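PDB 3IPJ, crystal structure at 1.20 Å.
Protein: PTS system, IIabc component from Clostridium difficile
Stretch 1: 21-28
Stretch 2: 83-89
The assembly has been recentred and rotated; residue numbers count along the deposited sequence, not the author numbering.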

# COMPACT_ATOMS: atom_id res chain seq x y z
N ASN A 21 8.54 2.09 8.64
CA ASN A 21 7.99 0.80 9.06
C ASN A 21 7.76 -0.15 7.85
O ASN A 21 7.27 -1.28 8.02
CB ASN A 21 6.66 1.02 9.84
CG ASN A 21 6.15 -0.25 10.66
OD1 ASN A 21 6.93 -1.13 11.01
ND2 ASN A 21 4.85 -0.26 10.98
N ILE A 22 8.08 0.31 6.64
CA ILE A 22 7.77 -0.42 5.40
C ILE A 22 9.03 -1.13 4.94
O ILE A 22 10.06 -0.46 4.76
CB ILE A 22 7.25 0.56 4.28
CG1 ILE A 22 5.80 1.06 4.69
CG2 ILE A 22 7.41 -0.08 2.83
CD1 ILE A 22 5.27 2.31 4.04
N ILE A 23 8.98 -2.45 4.76
CA ILE A 23 10.13 -3.17 4.16
C ILE A 23 10.03 -3.09 2.62
O ILE A 23 10.99 -2.68 1.94
CB ILE A 23 10.15 -4.63 4.61
CG1 ILE A 23 10.31 -4.73 6.12
CG2 ILE A 23 11.28 -5.43 3.85
CD1 ILE A 23 10.21 -6.15 6.59
N SER A 24 8.86 -3.47 2.08
CA SER A 24 8.62 -3.47 0.64
C SER A 24 7.11 -3.57 0.42
O SER A 24 6.38 -3.82 1.37
CB SER A 24 9.36 -4.67 -0.01
OG SER A 24 8.94 -5.90 0.55
N ILE A 25 6.67 -3.33 -0.84
CA ILE A 25 5.30 -3.19 -1.17
C ILE A 25 5.10 -3.84 -2.49
O ILE A 25 5.93 -3.68 -3.36
CB ILE A 25 4.94 -1.68 -1.44
CG1 ILE A 25 5.51 -0.78 -0.33
CG2 ILE A 25 3.41 -1.52 -1.64
CD1 ILE A 25 5.88 0.67 -0.76
N THR A 26 3.99 -4.59 -2.65
CA THR A 26 3.51 -5.06 -3.96
C THR A 26 1.99 -5.05 -3.91
O THR A 26 1.39 -4.42 -3.01
CB THR A 26 4.01 -6.45 -4.32
OG1 THR A 26 3.76 -6.69 -5.72
CG2 THR A 26 3.37 -7.54 -3.36
N HIS A 27 1.35 -5.75 -4.83
CA HIS A 27 -0.09 -5.78 -4.84
C HIS A 27 -0.61 -7.01 -5.53
O HIS A 27 0.13 -7.67 -6.23
CB HIS A 27 -0.67 -4.46 -5.49
CG HIS A 27 -0.62 -4.46 -7.00
ND1 HIS A 27 0.45 -3.95 -7.71
CD2 HIS A 27 -1.50 -4.94 -7.91
CE1 HIS A 27 0.22 -4.11 -9.00
NE2 HIS A 27 -0.95 -4.71 -9.14
N CYS A 28 -1.87 -7.36 -5.32
CA CYS A 28 -2.50 -8.39 -6.18
C CYS A 28 -3.66 -7.67 -6.90
O CYS A 28 -3.64 -6.44 -7.08
CB CYS A 28 -2.98 -9.64 -5.40
SG CYS A 28 -4.26 -9.28 -4.11
N GLY A 83 9.35 6.24 -3.83
CA GLY A 83 10.69 5.76 -3.56
C GLY A 83 10.82 4.57 -2.62
O GLY A 83 11.92 4.04 -2.40
N LEU A 84 9.72 4.12 -2.03
CA LEU A 84 9.82 2.96 -1.15
C LEU A 84 10.21 1.78 -2.06
O LEU A 84 10.16 1.90 -3.31
CB LEU A 84 8.51 2.72 -0.41
CG LEU A 84 7.90 3.99 0.23
CD1 LEU A 84 7.79 5.03 -0.79
CD2 LEU A 84 6.53 3.79 0.74
N LYS A 85 10.66 0.68 -1.46
CA LYS A 85 10.91 -0.56 -2.16
C LYS A 85 9.56 -1.15 -2.62
O LYS A 85 8.86 -1.82 -1.86
CB LYS A 85 11.65 -1.50 -1.17
CG LYS A 85 12.36 -2.72 -1.73
CD LYS A 85 13.28 -3.36 -0.63
CE LYS A 85 13.48 -4.92 -0.81
NZ LYS A 85 14.31 -5.41 -1.99
N THR A 86 9.20 -0.90 -3.86
CA THR A 86 8.02 -1.49 -4.48
C THR A 86 8.51 -2.63 -5.33
O THR A 86 9.61 -2.59 -5.92
CB THR A 86 7.17 -0.44 -5.27
OG1 THR A 86 7.99 0.26 -6.25
CG2 THR A 86 6.45 0.57 -4.28
N LEU A 87 7.75 -3.69 -5.42
CA LEU A 87 8.42 -4.82 -5.97
C LEU A 87 7.76 -5.26 -7.24
O LEU A 87 8.48 -5.64 -8.16
CB LEU A 87 8.55 -5.92 -4.92
CG LEU A 87 9.43 -5.44 -3.74
CD1 LEU A 87 9.48 -6.44 -2.61
CD2 LEU A 87 10.83 -5.11 -4.24
N SER A 88 6.41 -5.19 -7.29
CA SER A 88 5.61 -5.48 -8.50
C SER A 88 6.42 -5.21 -9.79
O SER A 88 6.71 -6.15 -10.54
CB SER A 88 4.23 -4.76 -8.48
OG SER A 88 3.49 -4.92 -9.70
N LYS A 89 6.82 -3.94 -10.02
CA LYS A 89 7.73 -3.59 -11.13
C LYS A 89 9.10 -4.26 -10.96
O LYS A 89 10.04 -3.62 -10.43
CB LYS A 89 7.93 -2.06 -11.25
CG LYS A 89 8.84 -1.56 -12.38
CD LYS A 89 8.66 -0.03 -12.51
CE LYS A 89 9.97 0.69 -12.92
NZ LYS A 89 9.73 2.19 -12.85
O HOH W 1 10.31 0.38 1.28

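The two segments run in roughly the same direction, 23° apart from end to end, and their polar pairing centres on the backbone of Ile25. Both its N and its O are satisfied across the contact. Ile25 N donates to Lys85 O at 2.8 Å, but the N-H...O angle of 130° marks this as a weak hydrogen bond: the distance is short and the line of approach is bent. Ile25 O accepts from Leu87 N at 2.7 Å, with an angle of 133°. One residue of stretch 1 thus bonds to the residues before and after Thr86, which is the pattern of a parallel bridge. The Ile25 and Thr86 CA atoms lie 4.6 Å apart, and the bridge is a single one; stretch 2 itself forms no regular strand.

The same two carbonyls each receive a CA-H contact as well. Ser24 CA approaches Lys85 O at 3.0 Å with an angle at H of 130°, and Thr86 CA approaches Ile25 O at 3.2 Å with 138°. Each acceptor therefore faces an amide and a neighbouring CA-H from across the contact.

Ahead of the bridge, two residues before it in stretch 1 and one before it in stretch 2, water takes the place of direct pairing. Ile23 O and Lys85 N are joined through water 1, which donates to Ile23 O at 3.2 Å and accepts from Lys85 N at 2.8 Å. This satisfies both groups next to the corner that the chain turns at Ile23. Lys85 accordingly has its amide met by solvent and its carbonyl by Ile25, while the end of its side chain leads away from stretch 1.

Toward the other end the polar evidence is thinner. Thr26 OG1 lies 3.4 Å from Ser88 N, a separation at which the geometry leaves a hydrogen bond open, and Thr26 OG1 is also 3.4 Å from Ser88 CB. The CB of Ser88 points toward stretch 1, and its hydroxyl comes close to the His27 ring at an oblique angle.

Apolar packing accompanies the bridge. Leu84 directs its CB toward stretch 1, where Ile25 CD1 reaches Leu84 CB at 3.4 Å and Ile22 CD1 meets Leu84 CD2 at 3.8 Å. Ile25 CD1 also lies 3.6 Å from Thr86 CG2; its CA-CB bond points sideways, but the m, t rotamer brings the end of the chain nearer. Leu87 likewise starts sideways and comes nearer at its end, placing Leu87 CD1 only 3.1 Å from Ser24 CB, a tight approach for two carbons. In all, the two stretches bury 469 Å², counting both sides.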